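Local structure of SspB protein (Streptomyces clavuligerus, 6JUF) at residues B[208-213]-B[217-222]; B[143-148]-B[171-176]; B[129-134]-B[178-183]. The protein is probably a metal-dependent DNase within the SspABCD-SspE system, a bacterial defence that senses DNA phosphorothioation and acts against phages. All blocks are in the same frame, centred on the assembly; numbering follows the deposited sequence.

Contact 1 of 3, residues B[208-213]-B[217-222]; sequences MEQVGQ and SEWEFT
The Trp219 indole carries the amide group of Gln210, its N and O not told apart, over one face, while the carbonyl oxygen of Glu209 lies at its edge, near the ring plane. Gln210 CB packs at the rim, 3.6 Å from Trp219 CZ3, and the amide beyond it stands steeply to the indole, the planes 77° apart. The broad ring suits a partly exposed position, since it lets a neutral polar side chain rest on a carbon surface.

Met208 links the two aromatic residues of this face. With CG anti to the backbone N (chi1 -161°) and the chain extended beyond, its SD meets the Phe221 ring obliquely, 3.8 Å from Phe221 CE1, a Met-aromatic contact. Its methyl CE continues to Trp219, 3.7 Å from CB. A flexible, polarisable thioether fits such a place between Phe221 and the root of the Trp219 side chain; Met208 also packs on Thr177, Tyr180 and Val181.

The opposite face carries Glu209, Glu218 and Glu220 with Val211 among them. Glu209 bends at chi2 (58°), which turns OE1 back to its own strand, where it accepts from Gln210 N at 2.8 Å through the anti lone pair; Arg185 pairs with the same oxygen. Glu218 makes a salt bridge with Arg142, and its CB packs 3.8 Å from Val211 CG1.

Glu209 and Glu220 form a hydrogen-bonded pair: Glu209 N to Glu220 O and Glu220 N to Glu209 O, each 2.9 Å. With the non-hydrogen-bonded pairs Met208-Phe221 and Gln210-Trp219 they define an antiparallel beta hairpin, consistent with the wing of a winged-helix fold.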
loop_
_atom_site.group_PDB
_atom_site.type_symbol
_atom_site.label_atom_id
_atom_site.label_comp_id
_atom_site.label_asym_id
_atom_site.label_seq_id
_atom_site.Cartn_x
_atom_site.Cartn_y
_atom_site.Cartn_z
ATOM N N MET B 208 13.134 -8.491 -2.185
ATOM C CA MET B 208 13.206 -9.941 -2.480
ATOM C C MET B 208 12.599 -10.124 -3.860
ATOM O O MET B 208 11.642 -9.409 -4.245
ATOM C CB MET B 208 12.410 -10.757 -1.451
ATOM C CG MET B 208 12.762 -12.241 -1.374
ATOM S SD MET B 208 11.762 -12.972 -0.074
ATOM C CE MET B 208 11.594 -14.670 -0.706
ATOM N N GLU B 209 13.122 -11.072 -4.621
ATOM C CA GLU B 209 12.632 -11.313 -5.966
ATOM C C GLU B 209 12.693 -12.806 -6.284
ATOM O O GLU B 209 13.465 -13.569 -5.694
ATOM C CB GLU B 209 13.456 -10.475 -6.985
ATOM C CG GLU B 209 13.098 -10.614 -8.475
ATOM C CD GLU B 209 11.630 -10.248 -8.780
ATOM O OE1 GLU B 209 10.708 -10.990 -8.427
ATOM O OE2 GLU B 209 11.419 -9.189 -9.433
ATOM N N GLN B 210 11.822 -13.197 -7.217
ATOM C CA GLN B 210 11.833 -14.521 -7.781
ATOM C C GLN B 210 12.992 -14.660 -8.758
ATOM O O GLN B 210 13.271 -13.731 -9.539
ATOM C CB GLN B 210 10.476 -14.688 -8.502
ATOM C CG GLN B 210 10.481 -15.806 -9.493
ATOM C CD GLN B 210 10.739 -17.147 -8.890
ATOM O OE1 GLN B 210 11.397 -17.977 -9.531
ATOM N NE2 GLN B 210 10.206 -17.411 -7.694
ATOM N N VAL B 211 13.659 -15.812 -8.768
ATOM C CA VAL B 211 14.730 -15.932 -9.731
ATOM C C VAL B 211 14.576 -17.178 -10.630
ATOM O O VAL B 211 14.076 -18.216 -10.201
ATOM C CB VAL B 211 16.102 -15.620 -9.115
ATOM C CG1 VAL B 211 16.517 -16.707 -8.144
ATOM C CG2 VAL B 211 17.133 -15.388 -10.210
ATOM N N GLY B 212 14.949 -16.989 -11.899
ATOM C CA GLY B 212 14.698 -17.899 -13.030
ATOM C C GLY B 212 13.608 -18.932 -12.869
ATOM O O GLY B 212 13.895 -20.118 -12.900
ATOM N N GLN B 213 12.357 -18.513 -12.729
ATOM C CA GLN B 213 11.285 -19.486 -12.409
ATOM C C GLN B 213 11.117 -20.628 -13.450
ATOM O O GLN B 213 11.832 -20.683 -14.458
ATOM C CB GLN B 213 9.957 -18.760 -12.127
ATOM N N SER B 217 11.262 -23.120 -8.597
ATOM C CA SER B 217 11.369 -22.822 -7.164
ATOM C C SER B 217 12.294 -21.762 -6.495
ATOM O O SER B 217 12.419 -21.854 -5.271
ATOM C CB SER B 217 11.663 -24.148 -6.457
ATOM O OG SER B 217 12.713 -24.819 -7.122
ATOM N N GLU B 218 12.916 -20.789 -7.181
ATOM C CA GLU B 218 13.988 -20.025 -6.467
ATOM C C GLU B 218 13.768 -18.524 -6.176
ATOM O O GLU B 218 13.099 -17.851 -6.937
ATOM C CB GLU B 218 15.332 -20.183 -7.173
ATOM C CG GLU B 218 15.907 -21.580 -7.240
ATOM C CD GLU B 218 17.286 -21.541 -7.832
ATOM O OE1 GLU B 218 17.361 -21.852 -9.029
ATOM O OE2 GLU B 218 18.268 -21.173 -7.125
ATOM N N TRP B 219 14.351 -17.993 -5.098
ATOM C CA TRP B 219 14.162 -16.591 -4.691
ATOM C C TRP B 219 15.477 -16.040 -4.196
ATOM O O TRP B 219 16.422 -16.772 -3.895
ATOM C CB TRP B 219 13.212 -16.459 -3.526
ATOM C CG TRP B 219 11.934 -17.196 -3.777
ATOM C CD1 TRP B 219 11.656 -18.528 -3.543
ATOM C CD2 TRP B 219 10.712 -16.628 -4.335
ATOM N NE1 TRP B 219 10.361 -18.818 -3.903
ATOM C CE2 TRP B 219 9.741 -17.710 -4.379
ATOM C CE3 TRP B 219 10.350 -15.372 -4.780
ATOM C CZ2 TRP B 219 8.449 -17.526 -4.879
ATOM C CZ3 TRP B 219 9.038 -15.165 -5.287
ATOM C CH2 TRP B 219 8.104 -16.230 -5.315
ATOM N N GLU B 220 15.564 -14.709 -4.130
ATOM C CA GLU B 220 16.769 -14.109 -3.571
ATOM C C GLU B 220 16.503 -12.746 -2.970
ATOM O O GLU B 220 15.617 -12.011 -3.444
ATOM C CB GLU B 220 17.878 -14.024 -4.602
ATOM C CG GLU B 220 17.622 -13.070 -5.745
ATOM C CD GLU B 220 18.747 -13.101 -6.759
ATOM O OE1 GLU B 220 18.621 -12.364 -7.712
ATOM O OE2 GLU B 220 19.729 -13.865 -6.632
ATOM N N PHE B 221 17.275 -12.416 -1.934
ATOM C CA PHE B 221 17.319 -11.049 -1.472
ATOM C C PHE B 221 18.076 -10.269 -2.549
ATOM O O PHE B 221 19.051 -10.748 -3.131
ATOM C CB PHE B 221 17.846 -10.915 -0.008
ATOM C CG PHE B 221 16.921 -11.528 1.007
ATOM C CD1 PHE B 221 15.589 -11.054 1.119
ATOM C CD2 PHE B 221 17.313 -12.616 1.793
ATOM C CE1 PHE B 221 14.695 -11.641 2.013
ATOM C CE2 PHE B 221 16.436 -13.171 2.721
ATOM C CZ PHE B 221 15.120 -12.689 2.814
ATOM N N THR B 222 17.615 -9.067 -2.842
ATOM C CA THR B 222 18.189 -8.267 -3.924
ATOM C C THR B 222 19.414 -7.486 -3.453
ATOM O O THR B 222 19.667 -7.363 -2.267
ATOM C CB THR B 222 17.176 -7.268 -4.489
ATOM O OG1 THR B 222 16.778 -6.392 -3.427
ATOM C CG2 THR B 222 15.938 -7.986 -5.049
#

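Contact 2 of 3, residues B[143-148]-B[171-176]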
loop_
_atom_site.group_PDB
_atom_site.type_symbol
_atom_site.label_atom_id
_atom_site.label_comp_id
_atom_site.label_asym_id
_atom_site.label_seq_id
_atom_site.Cartn_x
_atom_site.Cartn_y
_atom_site.Cartn_z
ATOM N N PHE B 143 17.941 -18.721 -2.567
ATOM C CA PHE B 143 17.507 -19.942 -1.915
ATOM C C PHE B 143 16.179 -20.439 -2.479
ATOM O O PHE B 143 15.329 -19.646 -2.929
ATOM C CB PHE B 143 17.326 -19.685 -0.417
ATOM C CG PHE B 143 16.556 -18.425 -0.120
ATOM C CD1 PHE B 143 15.167 -18.460 0.002
ATOM C CD2 PHE B 143 17.212 -17.201 0.007
ATOM C CE1 PHE B 143 14.448 -17.287 0.287
ATOM C CE2 PHE B 143 16.518 -16.042 0.276
ATOM C CZ PHE B 143 15.141 -16.074 0.401
ATOM N N THR B 144 15.940 -21.730 -2.324
ATOM C CA THR B 144 14.557 -22.211 -2.415
ATOM C C THR B 144 13.907 -22.009 -1.041
ATOM O O THR B 144 14.590 -21.832 -0.018
ATOM C CB THR B 144 14.534 -23.717 -2.748
ATOM O OG1 THR B 144 15.116 -24.488 -1.673
ATOM C CG2 THR B 144 15.251 -23.950 -4.059
ATOM N N LEU B 145 12.581 -22.031 -1.018
ATOM C CA LEU B 145 11.868 -21.946 0.257
ATOM C C LEU B 145 12.261 -23.097 1.204
ATOM O O LEU B 145 12.393 -22.898 2.425
ATOM C CB LEU B 145 10.328 -21.794 0.027
ATOM C CG LEU B 145 10.004 -20.521 -0.800
ATOM C CD1 LEU B 145 8.507 -20.243 -0.891
ATOM C CD2 LEU B 145 10.749 -19.250 -0.319
ATOM N N ALA B 146 12.478 -24.292 0.640
ATOM C CA ALA B 146 12.960 -25.462 1.428
ATOM C C ALA B 146 14.312 -25.161 2.073
ATOM O O ALA B 146 14.557 -25.511 3.240
ATOM C CB ALA B 146 13.009 -26.722 0.549
ATOM N N ASP B 147 15.221 -24.541 1.294
ATOM C CA ASP B 147 16.554 -24.172 1.812
ATOM C C ASP B 147 16.490 -23.207 2.993
ATOM O O ASP B 147 17.120 -23.450 4.056
ATOM C CB ASP B 147 17.465 -23.485 0.775
ATOM C CG ASP B 147 17.869 -24.404 -0.383
ATOM O OD1 ASP B 147 17.891 -25.665 -0.261
ATOM O OD2 ASP B 147 18.151 -23.771 -1.432
ATOM N N LEU B 148 15.652 -22.179 2.849
ATOM C CA LEU B 148 15.478 -21.238 3.946
ATOM C C LEU B 148 14.836 -21.871 5.177
ATOM O O LEU B 148 15.239 -21.642 6.318
ATOM C CB LEU B 148 14.712 -20.002 3.493
ATOM C CG LEU B 148 14.559 -18.919 4.566
ATOM C CD1 LEU B 148 15.920 -18.413 5.073
ATOM C CD2 LEU B 148 13.742 -17.777 3.986
ATOM N N LYS B 171 5.638 -22.006 7.287
ATOM C CA LYS B 171 4.601 -20.965 7.171
ATOM C C LYS B 171 5.253 -19.568 7.330
ATOM O O LYS B 171 4.817 -18.610 6.600
ATOM C CB LYS B 171 3.534 -21.187 8.247
ATOM C CG LYS B 171 2.609 -22.356 7.888
ATOM C CD LYS B 171 1.812 -22.810 9.097
ATOM C CE LYS B 171 0.935 -24.005 8.723
ATOM N NZ LYS B 171 0.401 -24.671 9.920
ATOM N N ASP B 172 6.264 -19.437 8.203
ATOM C CA ASP B 172 7.010 -18.145 8.300
ATOM C C ASP B 172 7.672 -17.840 6.950
ATOM O O ASP B 172 7.662 -16.688 6.485
ATOM C CB ASP B 172 8.093 -18.177 9.379
ATOM C CG ASP B 172 7.555 -18.038 10.772
ATOM O OD1 ASP B 172 6.358 -17.685 10.923
ATOM O OD2 ASP B 172 8.342 -18.256 11.710
ATOM N N VAL B 173 8.258 -18.847 6.323
ATOM C CA VAL B 173 8.954 -18.611 5.063
ATOM C C VAL B 173 8.002 -18.205 4.000
ATOM O O VAL B 173 8.280 -17.303 3.205
ATOM C CB VAL B 173 9.799 -19.842 4.684
ATOM C CG1 VAL B 173 10.367 -19.728 3.283
ATOM C CG2 VAL B 173 10.958 -19.963 5.666
ATOM N N ASP B 174 6.852 -18.857 3.960
ATOM C CA ASP B 174 5.751 -18.418 3.068
ATOM C C ASP B 174 5.341 -16.976 3.306
ATOM O O ASP B 174 5.182 -16.193 2.355
ATOM C CB ASP B 174 4.509 -19.299 3.231
ATOM C CG ASP B 174 4.665 -20.638 2.552
ATOM O OD1 ASP B 174 5.561 -20.778 1.692
ATOM O OD2 ASP B 174 3.913 -21.568 2.864
ATOM N N CYS B 175 5.230 -16.586 4.564
ATOM C CA CYS B 175 4.829 -15.205 4.924
ATOM C C CYS B 175 5.899 -14.197 4.544
ATOM O O CYS B 175 5.582 -13.091 4.060
ATOM C CB CYS B 175 4.577 -15.134 6.425
ATOM S SG CYS B 175 3.682 -13.576 6.834
ATOM N N ILE B 176 7.171 -14.546 4.765
ATOM C CA ILE B 176 8.309 -13.644 4.389
ATOM C C ILE B 176 8.237 -13.375 2.866
ATOM O O ILE B 176 8.360 -12.244 2.432
ATOM C CB ILE B 176 9.655 -14.325 4.743
ATOM C CG1 ILE B 176 9.900 -14.274 6.247
ATOM C CG2 ILE B 176 10.809 -13.621 4.007
ATOM C CD1 ILE B 176 10.964 -15.222 6.810
#
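Asp147 N donates to Thr144 OG1 at 3.0 Å, at the helix start from which Leu145 and Leu148 reach Val173. The return bond runs from Thr144 N to Asp147 OD2 (3.1 Å), the N-H approaching well out of the carboxylate plane. This reciprocal pair is a capping box: threonine at the N-cap and aspartate three residues on satisfy backbone N-H groups at the first turn, where no preceding turn can supply carbonyls.

Across the contact the packing is mainly apolar, with no hydrogen bond between the segments. Val173 suits its place because its two methyls diverge, CG1 chiefly to Leu145 and CG2 to Leu148, with CG1 also near Leu148 CD2. CG1, anti to the backbone N at chi1 171°, lies 3.7 Å from Leu145 CD2, the two side chains lying alongside and pointing opposite ways. CG2 meets Leu148 CG at 3.9 Å. Leu145 sends its other branch to the partly exposed margin, CD1 coming 4.0 Å from Asp174 OD1, whereas Leu148 is buried and also touches Ala134. Thr149 and Ile152 continue the packing around Val173.

Strand 142-144 thus leads into helix 145-159, which packs on helix 166-180, as in the helix-turn-helix part of a winged-helix domain.

Contact 3 of 3, residues B[129-134]-B[178-183]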
loop_
_atom_site.group_PDB
_atom_site.type_symbol
_atom_site.label_atom_id
_atom_site.label_comp_id
_atom_site.label_asym_id
_atom_site.label_seq_id
_atom_site.Cartn_x
_atom_site.Cartn_y
_atom_site.Cartn_z
ATOM N N PRO B 129 11.571 -14.393 14.776
ATOM C CA PRO B 129 12.876 -15.100 14.624
ATOM C C PRO B 129 13.182 -15.534 13.202
ATOM O O PRO B 129 14.337 -15.531 12.786
ATOM C CB PRO B 129 12.752 -16.282 15.605
ATOM C CG PRO B 129 11.242 -16.362 15.951
ATOM C CD PRO B 129 10.772 -14.914 15.915
ATOM N N SER B 130 12.162 -15.975 12.477
ATOM C CA SER B 130 12.377 -16.458 11.089
ATOM C C SER B 130 12.899 -15.356 10.201
ATOM O O SER B 130 13.800 -15.574 9.360
ATOM C CB SER B 130 11.142 -17.130 10.488
ATOM O OG SER B 130 10.930 -18.373 11.130
ATOM N N TRP B 131 12.328 -14.170 10.385
ATOM C CA TRP B 131 12.845 -12.981 9.656
ATOM C C TRP B 131 14.259 -12.642 10.046
ATOM O O TRP B 131 15.095 -12.309 9.180
ATOM C CB TRP B 131 11.972 -11.758 9.983
ATOM C CG TRP B 131 10.696 -11.654 9.136
ATOM C CD1 TRP B 131 10.440 -10.693 8.192
ATOM C CD2 TRP B 131 9.470 -12.466 9.228
ATOM N NE1 TRP B 131 9.156 -10.824 7.674
ATOM C CE2 TRP B 131 8.537 -11.913 8.256
ATOM C CE3 TRP B 131 9.056 -13.569 10.015
ATOM C CZ2 TRP B 131 7.258 -12.454 8.063
ATOM C CZ3 TRP B 131 7.796 -14.118 9.801
ATOM C CH2 TRP B 131 6.916 -13.601 8.840
ATOM N N TYR B 132 14.534 -12.676 11.342
ATOM C CA TYR B 132 15.903 -12.438 11.841
ATOM C C TYR B 132 16.919 -13.442 11.220
ATOM O O TYR B 132 17.956 -13.040 10.723
ATOM C CB TYR B 132 15.961 -12.445 13.394
ATOM C CG TYR B 132 17.320 -11.962 13.842
ATOM C CD1 TYR B 132 18.394 -12.859 13.994
ATOM C CD2 TYR B 132 17.525 -10.612 14.162
ATOM C CE1 TYR B 132 19.641 -12.398 14.405
ATOM C CE2 TYR B 132 18.783 -10.148 14.544
ATOM C CZ TYR B 132 19.822 -11.037 14.638
ATOM O OH TYR B 132 21.042 -10.585 15.032
ATOM N N VAL B 133 16.601 -14.734 11.180
ATOM C CA VAL B 133 17.502 -15.700 10.508
ATOM C C VAL B 133 17.661 -15.308 9.034
ATOM O O VAL B 133 18.770 -15.254 8.514
ATOM C CB VAL B 133 16.948 -17.152 10.590
ATOM C CG1 VAL B 133 17.892 -18.101 9.786
ATOM C CG2 VAL B 133 16.897 -17.606 12.050
ATOM N N ALA B 134 16.528 -15.058 8.335
ATOM C CA ALA B 134 16.545 -14.844 6.870
ATOM C C ALA B 134 17.439 -13.661 6.522
ATOM O O ALA B 134 18.235 -13.724 5.608
ATOM C CB ALA B 134 15.128 -14.636 6.276
ATOM N N LYS B 178 5.529 -13.557 0.773
ATOM C CA LYS B 178 4.358 -12.724 0.482
ATOM C C LYS B 178 4.567 -11.264 0.908
ATOM O O LYS B 178 4.008 -10.354 0.267
ATOM C CB LYS B 178 3.090 -13.289 1.227
ATOM C CG LYS B 178 2.574 -14.535 0.540
ATOM C CD LYS B 178 1.181 -14.908 1.013
ATOM C CE LYS B 178 1.231 -15.736 2.242
ATOM N NZ LYS B 178 -0.178 -15.955 2.644
ATOM N N MET B 179 5.376 -11.043 1.943
ATOM C CA MET B 179 5.575 -9.703 2.493
ATOM C C MET B 179 6.497 -8.887 1.566
ATOM O O MET B 179 6.333 -7.660 1.430
ATOM C CB MET B 179 6.212 -9.804 3.899
ATOM C CG MET B 179 6.603 -8.431 4.511
ATOM S SD MET B 179 6.858 -8.708 6.293
ATOM C CE MET B 179 7.384 -7.058 6.719
ATOM N N TYR B 180 7.522 -9.544 0.997
ATOM C CA TYR B 180 8.564 -8.785 0.291
ATOM C C TYR B 180 8.637 -8.886 -1.241
ATOM O O TYR B 180 9.291 -8.040 -1.864
ATOM C CB TYR B 180 9.972 -9.143 0.839
ATOM C CG TYR B 180 10.174 -8.790 2.308
ATOM C CD1 TYR B 180 10.344 -7.429 2.700
ATOM C CD2 TYR B 180 10.172 -9.758 3.302
ATOM C CE1 TYR B 180 10.485 -7.100 4.066
ATOM C CE2 TYR B 180 10.312 -9.423 4.634
ATOM C CZ TYR B 180 10.488 -8.110 5.024
ATOM O OH TYR B 180 10.660 -7.818 6.353
ATOM N N VAL B 181 8.084 -9.938 -1.862
ATOM C CA VAL B 181 8.228 -10.141 -3.305
ATOM C C VAL B 181 7.040 -9.501 -4.064
ATOM O O VAL B 181 5.955 -9.286 -3.499
ATOM C CB VAL B 181 8.359 -11.653 -3.725
ATOM C CG1 VAL B 181 9.440 -12.333 -2.906
ATOM C CG2 VAL B 181 7.025 -12.388 -3.645
ATOM N N PRO B 182 7.264 -9.156 -5.346
ATOM C CA PRO B 182 6.151 -8.556 -6.103
ATOM C C PRO B 182 4.952 -9.473 -6.175
ATOM O O PRO B 182 5.110 -10.706 -6.222
ATOM C CB PRO B 182 6.746 -8.312 -7.510
ATOM C CG PRO B 182 8.257 -8.225 -7.258
ATOM C CD PRO B 182 8.532 -9.181 -6.104
ATOM N N ALA B 183 3.747 -8.879 -6.119
ATOM C CA ALA B 183 2.515 -9.645 -6.087
ATOM C C ALA B 183 2.414 -10.602 -7.291
ATOM O O ALA B 183 1.830 -11.654 -7.219
ATOM C CB ALA B 183 1.325 -8.672 -6.085
#
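Trp131 meets Met179 and Tyr180 with the pyrrole edge of its indole, inside the helical core of a domain whose order of helices and strands is consistent with a winged helix. It joins helix 129-137 to the last turn of helix 166-180, which would be the first and third core helices of such a fold.

The polar component is a weak hydrogen bond: Trp131 NE1 donates to Met179 SD at 3.4 Å, with an N-H...S angle of 149°. A buried indole N-H is better satisfied with an acceptor, and the thioether offers a feeble one without bringing a strongly polar group into the core. Met179 is fully extended, CG anti to the backbone N (chi1 174°), which carries the sulfur across to the ring. The same approach is a Met-aromatic contact of the edge-on kind, SD being 4.5 Å from the centroid of the five-membered ring.

The aromatic component is rim to rim. The planes of the Trp131 five-membered ring and of Tyr180 are 62° apart, and neither ring covers the other's face. Tyr180 CE2 lies 3.8 Å from Trp131 CD1. Within 178-183, Met179 CG lies 3.8 Å above the centre of the Tyr180 ring, and the two neighbours approach the indole together.

Other aromatic residues adjoin the trio: His17 meets Trp131, and Phe135 and His114 meet Tyr180, with Leu117 touching all three side chains. A long, rigid tyrosine is apt here, for its hydroxyl OH reaches the indole edge in plane, 3.4 Å from Trp131 CD1.

How the contacts relate
The three contacts tie together one compact domain on one side of the chain's centre. In sequence it runs helix 129-137, strand 142-144, helices 145-159 and 166-180, then strands 208-211 and 218-221, an order consistent with a winged helix. Contact 2 is nested within the loop that contact 3 closes, and contact 1 follows both. Contacts 2 and 3 share helix 166-180, their centres about 8 Å apart, with Ile176 against Trp131 and Asp172 bonded to Ser130. Contact 1 lies about 11 Å from contact 2 and 12 Å from contact 3, between centres. Its strand 218-221 pairs with strand 142-144, which joins the hairpin to the helices through the shared three-stranded sheet.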